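Local structure of cadherin-related family member 2 (Mus musculus, 5CYX) at residues Y259-T265 against V296-A302; N47-F51 against V71-I76; Y227-E233 against V320-T325. The protein probably forms, through its extracellular cadherin repeats, calcium-dependent heterophilic complexes with CDHR5 that link neighbouring microvilli and control their packing. All blocks are in the same frame, centred on the assembly; numbering follows the deposited sequence.

Interaction 1: residues Y259-T265 against V296-A302; sequences YSVSNST and VQIQVTA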
# COMPACT_ATOMS: atom_id res chain seq x y z
N TYR A 259 -35.86 26.20 10.47
CA TYR A 259 -36.60 25.54 11.55
C TYR A 259 -38.01 25.32 11.06
O TYR A 259 -38.50 26.04 10.23
CB TYR A 259 -36.64 26.44 12.81
CG TYR A 259 -35.25 26.87 13.27
CD1 TYR A 259 -34.62 28.03 12.76
CD2 TYR A 259 -34.57 26.13 14.18
CE1 TYR A 259 -33.34 28.39 13.18
CE2 TYR A 259 -33.31 26.48 14.59
CZ TYR A 259 -32.70 27.59 14.13
OH TYR A 259 -31.43 27.83 14.61
N SER A 260 -38.67 24.29 11.57
CA SER A 260 -40.11 24.09 11.38
C SER A 260 -40.63 23.39 12.64
O SER A 260 -39.88 22.75 13.33
CB SER A 260 -40.39 23.26 10.13
OG SER A 260 -39.65 22.04 10.18
N VAL A 261 -41.91 23.60 12.93
CA VAL A 261 -42.61 22.92 13.98
C VAL A 261 -43.07 21.62 13.35
O VAL A 261 -43.89 21.62 12.42
CB VAL A 261 -43.81 23.73 14.49
CG1 VAL A 261 -44.57 22.92 15.54
CG2 VAL A 261 -43.32 25.03 15.08
N SER A 262 -42.49 20.53 13.84
CA SER A 262 -42.72 19.19 13.31
C SER A 262 -43.87 18.47 14.03
O SER A 262 -44.38 17.47 13.52
CB SER A 262 -41.42 18.36 13.40
OG SER A 262 -40.65 18.73 14.54
N ASN A 263 -44.25 18.97 15.21
CA ASN A 263 -45.27 18.35 16.03
C ASN A 263 -45.65 19.20 17.23
O ASN A 263 -44.83 19.97 17.72
CB ASN A 263 -44.77 17.01 16.57
CG ASN A 263 -45.82 15.95 16.49
OD1 ASN A 263 -46.96 16.16 16.92
ND2 ASN A 263 -45.47 14.81 15.93
N SER A 264 -46.88 19.03 17.72
CA SER A 264 -47.27 19.61 19.00
C SER A 264 -48.54 19.02 19.66
O SER A 264 -49.32 18.30 19.04
CB SER A 264 -47.48 21.12 18.86
OG SER A 264 -48.77 21.42 18.40
N THR A 265 -48.72 19.38 20.92
CA THR A 265 -50.03 19.35 21.56
C THR A 265 -50.61 20.73 21.20
O THR A 265 -49.95 21.74 21.41
CB THR A 265 -49.89 19.16 23.08
OG1 THR A 265 -49.31 20.33 23.68
CG2 THR A 265 -48.99 17.95 23.40
N VAL A 296 -48.33 24.09 26.59
CA VAL A 296 -48.20 23.46 25.30
C VAL A 296 -46.77 22.97 25.12
O VAL A 296 -45.81 23.70 25.39
CB VAL A 296 -48.52 24.46 24.18
CG1 VAL A 296 -48.71 23.72 22.87
CG2 VAL A 296 -49.78 25.25 24.52
N GLN A 297 -46.63 21.73 24.64
CA GLN A 297 -45.34 21.17 24.24
C GLN A 297 -45.26 21.17 22.70
O GLN A 297 -46.21 20.78 22.02
CB GLN A 297 -45.14 19.77 24.81
CG GLN A 297 -44.91 19.74 26.33
CD GLN A 297 -44.16 18.51 26.80
OE1 GLN A 297 -44.51 17.89 27.82
NE2 GLN A 297 -43.12 18.16 26.07
N ILE A 298 -44.10 21.58 22.18
CA ILE A 298 -43.89 21.83 20.73
C ILE A 298 -42.58 21.22 20.28
O ILE A 298 -41.55 21.47 20.92
CB ILE A 298 -43.95 23.36 20.44
CG1 ILE A 298 -45.18 23.69 19.64
CG2 ILE A 298 -42.76 23.92 19.68
CD1 ILE A 298 -46.41 23.80 20.49
N GLN A 299 -42.61 20.40 19.23
CA GLN A 299 -41.40 19.86 18.63
C GLN A 299 -40.88 20.77 17.49
O GLN A 299 -41.58 20.99 16.51
CB GLN A 299 -41.64 18.46 18.07
CG GLN A 299 -40.34 17.71 17.77
CD GLN A 299 -40.60 16.38 17.11
OE1 GLN A 299 -41.36 16.30 16.15
NE2 GLN A 299 -39.98 15.32 17.62
N VAL A 300 -39.65 21.24 17.64
CA VAL A 300 -38.95 22.04 16.67
C VAL A 300 -37.85 21.20 16.00
O VAL A 300 -37.03 20.53 16.67
CB VAL A 300 -38.35 23.31 17.31
CG1 VAL A 300 -37.45 24.05 16.33
CG2 VAL A 300 -39.47 24.22 17.77
N THR A 301 -37.85 21.27 14.68
CA THR A 301 -36.89 20.57 13.84
C THR A 301 -36.05 21.64 13.16
O THR A 301 -36.60 22.58 12.62
CB THR A 301 -37.62 19.71 12.79
OG1 THR A 301 -38.34 18.68 13.46
CG2 THR A 301 -36.65 19.08 11.81
N ALA A 302 -34.73 21.49 13.25
CA ALA A 302 -33.76 22.35 12.60
C ALA A 302 -33.16 21.56 11.47
O ALA A 302 -32.78 20.42 11.65
CB ALA A 302 -32.68 22.76 13.59
O HOH W 1 -36.70 22.21 9.79
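An antiparallel strand pair interrupted by a classic beta bulge illustrates how one extra residue reshapes the side chains around it. Here Ser262 and Asn263 both face Gln299. Regular pairing precedes the bulge, with Ser260 N to Thr301 O and Thr301 N to Ser260 O both at 2.9 Å. At the bulge, Ser262 N reaches Gln299 O at 2.9 Å while Gln299 N turns to Asn263 O at 2.7 Å. The helix-like psi of Ser262 (-17°) tips its side chain toward the partner strand. With chi1 at 33°, between wells, its OG hydrogen-bonds Thr301 OG1 at 2.6 Å and lies 3.0 Å from OE1 of Gln299, whose extended t,t chain runs up to it. The p rotamer of Ser260 sends OG to a water (3.0 Å) that donates to Thr301 O. Thr265, also p, places OG1 to accept from Gln297 N at 3.2 Å, prolonging the pairing beyond the strand end.

The face carrying Tyr259, Val261, Ile298, Val300 and Ala302, with Ser264 among them, is mainly apolar. Ile298, with an off-rotamer chi1 of -112°, swings CD1 to within 3.3 Å of Ser264 CB, and its CG1 lies 4.2 Å from Val261 CG1. Tyr259, in m, lays its ring beside Val300 and Ala302 (CE2 to Ala302 CB 3.9 Å), and its OH is hydrogen-bonded with Ala246 N.

This is one edge of a sheet in the third cadherin repeat. Tyr259, Val261 and Ile298 look across the sandwich to strand 270-272, and Val300 and Ala302 to strand 240-248; strand 295-304 is paired on its other side with strand 315-324, whose Trp319 touches Asn263 and Gln299.

Interaction 2: residues N47-F51 against V71-I76; sequences NASYF and VPFFKI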
# COMPACT_ATOMS: atom_id res chain seq x y z
N ASN A 47 44.89 11.87 -19.43
CA ASN A 47 44.57 11.70 -18.00
C ASN A 47 45.76 11.64 -17.05
O ASN A 47 45.61 11.23 -15.91
CB ASN A 47 43.76 10.41 -17.87
CG ASN A 47 42.51 10.44 -18.70
OD1 ASN A 47 41.75 11.39 -18.63
ND2 ASN A 47 42.28 9.39 -19.47
N ALA A 48 46.95 12.06 -17.52
CA ALA A 48 48.17 12.06 -16.68
C ALA A 48 48.02 12.76 -15.35
O ALA A 48 48.67 12.38 -14.39
CB ALA A 48 49.35 12.70 -17.42
N SER A 49 47.16 13.77 -15.26
CA SER A 49 47.08 14.61 -14.06
C SER A 49 46.35 13.95 -12.89
O SER A 49 46.34 14.47 -11.80
CB SER A 49 46.40 15.95 -14.38
OG SER A 49 45.07 15.72 -14.80
N TYR A 50 45.72 12.80 -13.12
CA TYR A 50 45.19 12.03 -12.03
C TYR A 50 46.27 11.43 -11.15
O TYR A 50 45.98 11.05 -10.00
CB TYR A 50 44.32 10.86 -12.55
CG TYR A 50 42.92 11.26 -12.89
CD1 TYR A 50 41.97 11.45 -11.89
CD2 TYR A 50 42.54 11.47 -14.20
CE1 TYR A 50 40.67 11.82 -12.19
CE2 TYR A 50 41.24 11.84 -14.52
CZ TYR A 50 40.31 12.00 -13.51
OH TYR A 50 39.01 12.32 -13.83
N PHE A 51 47.49 11.28 -11.67
CA PHE A 51 48.57 10.68 -10.89
C PHE A 51 49.84 11.48 -10.86
O PHE A 51 50.08 12.33 -11.71
CB PHE A 51 48.86 9.31 -11.43
CG PHE A 51 47.65 8.41 -11.43
CD1 PHE A 51 47.14 7.93 -10.23
CD2 PHE A 51 47.00 8.09 -12.63
CE1 PHE A 51 46.01 7.10 -10.22
CE2 PHE A 51 45.87 7.28 -12.62
CZ PHE A 51 45.38 6.77 -11.41
N VAL A 71 33.48 10.40 -13.89
CA VAL A 71 34.45 9.65 -14.68
C VAL A 71 34.60 8.23 -14.11
O VAL A 71 35.47 7.95 -13.29
CB VAL A 71 35.80 10.37 -14.80
CG1 VAL A 71 36.69 9.60 -15.76
CG2 VAL A 71 35.62 11.82 -15.34
N PRO A 72 33.72 7.33 -14.54
CA PRO A 72 33.71 5.96 -14.04
C PRO A 72 34.93 5.08 -14.42
O PRO A 72 35.26 4.13 -13.67
CB PRO A 72 32.40 5.39 -14.61
CG PRO A 72 32.06 6.25 -15.77
CD PRO A 72 32.61 7.61 -15.46
N PHE A 73 35.56 5.40 -15.55
CA PHE A 73 36.78 4.73 -15.99
C PHE A 73 37.55 5.68 -16.87
O PHE A 73 36.99 6.63 -17.40
CB PHE A 73 36.46 3.38 -16.72
CG PHE A 73 35.66 3.54 -17.98
CD1 PHE A 73 34.26 3.58 -17.93
CD2 PHE A 73 36.29 3.71 -19.21
CE1 PHE A 73 33.50 3.76 -19.10
CE2 PHE A 73 35.54 3.90 -20.40
CZ PHE A 73 34.14 3.95 -20.34
N PHE A 74 38.85 5.45 -17.02
CA PHE A 74 39.65 6.21 -17.98
C PHE A 74 40.97 5.48 -18.24
O PHE A 74 41.33 4.60 -17.48
CB PHE A 74 39.89 7.64 -17.48
CG PHE A 74 40.62 7.70 -16.16
CD1 PHE A 74 39.91 7.67 -14.96
CD2 PHE A 74 41.99 7.77 -16.11
CE1 PHE A 74 40.57 7.71 -13.74
CE2 PHE A 74 42.66 7.83 -14.89
CZ PHE A 74 41.95 7.79 -13.70
N LYS A 75 41.63 5.81 -19.33
CA LYS A 75 42.93 5.22 -19.70
C LYS A 75 44.13 6.10 -19.30
O LYS A 75 44.07 7.35 -19.36
CB LYS A 75 43.06 5.06 -21.23
CG LYS A 75 42.22 3.97 -21.79
CD LYS A 75 42.39 3.85 -23.32
CE LYS A 75 41.31 2.91 -23.88
NZ LYS A 75 40.97 1.76 -22.96
N ILE A 76 45.23 5.43 -19.03
CA ILE A 76 46.51 6.11 -18.85
C ILE A 76 47.57 5.42 -19.68
O ILE A 76 47.43 4.28 -20.03
CB ILE A 76 46.95 6.15 -17.37
CG1 ILE A 76 46.89 4.75 -16.74
CG2 ILE A 76 46.06 7.10 -16.61
CD1 ILE A 76 47.48 4.65 -15.34
O HOH W 2 40.06 7.71 -21.34
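In the first cadherin repeat, a Greek-key beta sandwich thought to be needed for binding CDHR5, the loop leading from strand 40-44 to strand 51-53 folds over the start of strand 73-81, and the Phe74 ring fills a hollow lined by the loop. That ring is buried and held in the p rotamer. A short 3-10 turn shapes the hollow: Tyr50 N bonds to Asn47 O and Phe51 N to Ala48 O, each at 3.2 Å, so that Asn47, Tyr50 and Phe51 all project toward the strand while Ala48 points away.

Tyr50 forms one wall, its ring lying over a face of Phe74 in an offset stack, with centroids 4.3 Å apart and planes at 19°. Phe51 closes the hollow at the ring's edge, CE2 to Phe74 CE2 at 4.0 Å, and its own edge also meets Ile76 CG2 at 4.0 Å. Asn47 packs alongside Phe74 as a further wall (Asn47 ND2 to Phe74 CB 3.6 Å). Beyond the stack, the Tyr50 OH reaches Val71 CG2 at 3.7 Å. Leu66 from a nearby loop touches both Tyr50 and Phe74, and Val60 and Leu62 pack on Phe51, making the hollow continuous with the sandwich core.

Alternation along the strand turns Phe73 outward, where it and Pro72 pack on Asn196 of a second subunit. The loop is pinned to the strand by a single nearly linear hydrogen bond, Asn47 ND2 to Lys75 O at 2.7 Å; beside it a water accepts from Lys75 N at 3.2 Å and, weakly, from Asn47 ND2 at 3.4 Å.

Interaction 3: residues Y227-E233 against V320-T325; sequences YSASVAE and VTIRVT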
# COMPACT_ATOMS: atom_id res chain seq x y z
N TYR A 227 -35.50 24.61 26.58
CA TYR A 227 -36.08 25.90 26.28
C TYR A 227 -37.53 25.85 26.80
O TYR A 227 -38.29 24.91 26.52
CB TYR A 227 -36.11 26.17 24.77
CG TYR A 227 -34.83 26.64 24.07
CD1 TYR A 227 -34.41 27.98 24.09
CD2 TYR A 227 -34.11 25.77 23.29
CE1 TYR A 227 -33.26 28.39 23.39
CE2 TYR A 227 -32.96 26.14 22.58
CZ TYR A 227 -32.53 27.45 22.63
OH TYR A 227 -31.38 27.82 21.91
N SER A 228 -37.91 26.86 27.57
CA SER A 228 -39.33 27.16 27.75
C SER A 228 -39.58 28.66 27.79
O SER A 228 -38.65 29.47 27.82
CB SER A 228 -39.92 26.44 28.97
OG SER A 228 -39.10 26.60 30.10
N ALA A 229 -40.85 29.04 27.70
CA ALA A 229 -41.21 30.45 27.71
C ALA A 229 -42.65 30.56 28.09
O ALA A 229 -43.34 29.54 28.27
CB ALA A 229 -40.95 31.08 26.33
N SER A 230 -43.10 31.82 28.23
CA SER A 230 -44.50 32.08 28.56
C SER A 230 -45.13 33.08 27.62
O SER A 230 -44.47 33.98 27.13
CB SER A 230 -44.65 32.56 30.01
OG SER A 230 -45.96 33.04 30.24
N VAL A 231 -46.43 32.91 27.41
CA VAL A 231 -47.22 33.77 26.55
C VAL A 231 -48.64 33.97 27.12
O VAL A 231 -49.29 33.01 27.53
CB VAL A 231 -47.32 33.19 25.11
CG1 VAL A 231 -47.81 31.73 25.11
CG2 VAL A 231 -48.20 34.06 24.24
N ALA A 232 -49.12 35.21 27.12
CA ALA A 232 -50.47 35.50 27.61
C ALA A 232 -51.51 34.96 26.63
O ALA A 232 -51.30 35.02 25.40
CB ALA A 232 -50.64 37.00 27.79
N GLU A 233 -52.67 34.55 27.15
CA GLU A 233 -53.66 33.80 26.35
C GLU A 233 -54.39 34.66 25.30
O GLU A 233 -55.03 34.12 24.41
CB GLU A 233 -54.69 33.11 27.25
CG GLU A 233 -55.68 34.04 27.96
CD GLU A 233 -56.72 33.27 28.76
OE1 GLU A 233 -57.42 32.43 28.16
OE2 GLU A 233 -56.85 33.52 29.99
N VAL A 320 -40.15 21.84 23.11
CA VAL A 320 -40.15 23.12 23.80
C VAL A 320 -41.45 23.23 24.56
O VAL A 320 -42.53 22.94 24.01
CB VAL A 320 -40.12 24.31 22.78
CG1 VAL A 320 -40.27 25.65 23.49
CG2 VAL A 320 -38.86 24.27 21.93
N THR A 321 -41.37 23.71 25.81
CA THR A 321 -42.57 23.94 26.62
C THR A 321 -42.93 25.41 26.71
O THR A 321 -42.07 26.27 26.95
CB THR A 321 -42.38 23.35 28.02
OG1 THR A 321 -42.17 21.95 27.88
CG2 THR A 321 -43.63 23.57 28.86
N ILE A 322 -44.21 25.70 26.54
CA ILE A 322 -44.71 27.08 26.51
C ILE A 322 -45.91 27.26 27.44
O ILE A 322 -46.93 26.57 27.30
CB ILE A 322 -45.14 27.49 25.09
CG1 ILE A 322 -43.94 27.41 24.14
CG2 ILE A 322 -45.72 28.91 25.11
CD1 ILE A 322 -44.26 27.79 22.70
N ARG A 323 -45.80 28.23 28.34
CA ARG A 323 -46.78 28.45 29.41
C ARG A 323 -47.78 29.49 28.92
O ARG A 323 -47.38 30.60 28.60
CB ARG A 323 -46.09 28.94 30.70
CG ARG A 323 -44.89 28.10 31.11
CD ARG A 323 -44.05 28.68 32.26
NE ARG A 323 -42.62 28.51 31.96
CZ ARG A 323 -41.79 29.45 31.51
NH1 ARG A 323 -42.18 30.71 31.33
NH2 ARG A 323 -40.52 29.14 31.24
N VAL A 324 -49.07 29.12 28.87
CA VAL A 324 -50.15 30.05 28.49
C VAL A 324 -50.60 30.87 29.73
O VAL A 324 -51.36 30.38 30.56
CB VAL A 324 -51.34 29.34 27.79
CG1 VAL A 324 -52.34 30.36 27.27
CG2 VAL A 324 -50.84 28.49 26.62
N THR A 325 -50.07 32.10 29.80
CA THR A 325 -50.27 33.11 30.85
C THR A 325 -49.47 32.78 32.10
O THR A 325 -48.32 33.19 32.22
CB THR A 325 -51.74 33.38 31.24
OG1 THR A 325 -52.30 32.24 31.92
CG2 THR A 325 -52.56 33.72 30.05
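Short backbone hydrogen bonds dominate this parallel pairing of strand 228-231, the second part of the split A strand (A'), with the last strand, 315-324 (G), as in cadherin Greek-key sandwiches; it is met here in the third repeat. Thr325 N to Val231 O is 2.6 Å; Arg323 N to Ala229 O and Val231 N to Arg323 O are both 2.8 Å. The ladder loosens toward Tyr227, through Ala229 N to Thr321 O at 3.1 Å and a weak Thr321 N to Tyr227 O at 3.4 Å. As parallel geometry requires, alternate residues of strand 228-231 bond to both neighbours of the residue opposite: Ala229 faces Ile322 but bonds to Thr321 and Arg323.

On the face carrying Ser228 and Ser230, Arg323 folds back across the neighbouring strand. Its guanidinium lies over the backbone of Ala229, and NH2 donates to Ser228 OG at 3.1 Å. At the far end the carboxylate of Glu233 makes a salt bridge with Arg286, while Glu233 CB packs on Val324 CG1 at 3.6 Å.

The opposite face, with Ala229, Val231, Ile322 and Val324, turns into the core; Phe270 from the other sheet touches Val231 and Ile322. There the closest apolar approach between the two strands is Val231 CG1 to Ile322 CG2, at 3.5 Å.

In the fold
Read from the N terminus, the three contacts each stay within one repeat of the tandem array. Interaction 2 closes first, a short loop within the first repeat, tying the turn between strands 40-44 and 51-53 to strand 73-81. The chain then traverses the whole second repeat before interaction 3 opens at 227-233; its nearest atoms are about 76 Å from interaction 2. Interaction 1 opens and closes before 320-325 returns to complete interaction 3, so these two nest without crossing. Together they span one sheet, in the order 257-264, 295-304, 315-324, 228-231, and its central strands join them directly: Ile298 O to Val320 N is 2.6 Å and Val296 O to Ile322 N is 2.8 Å.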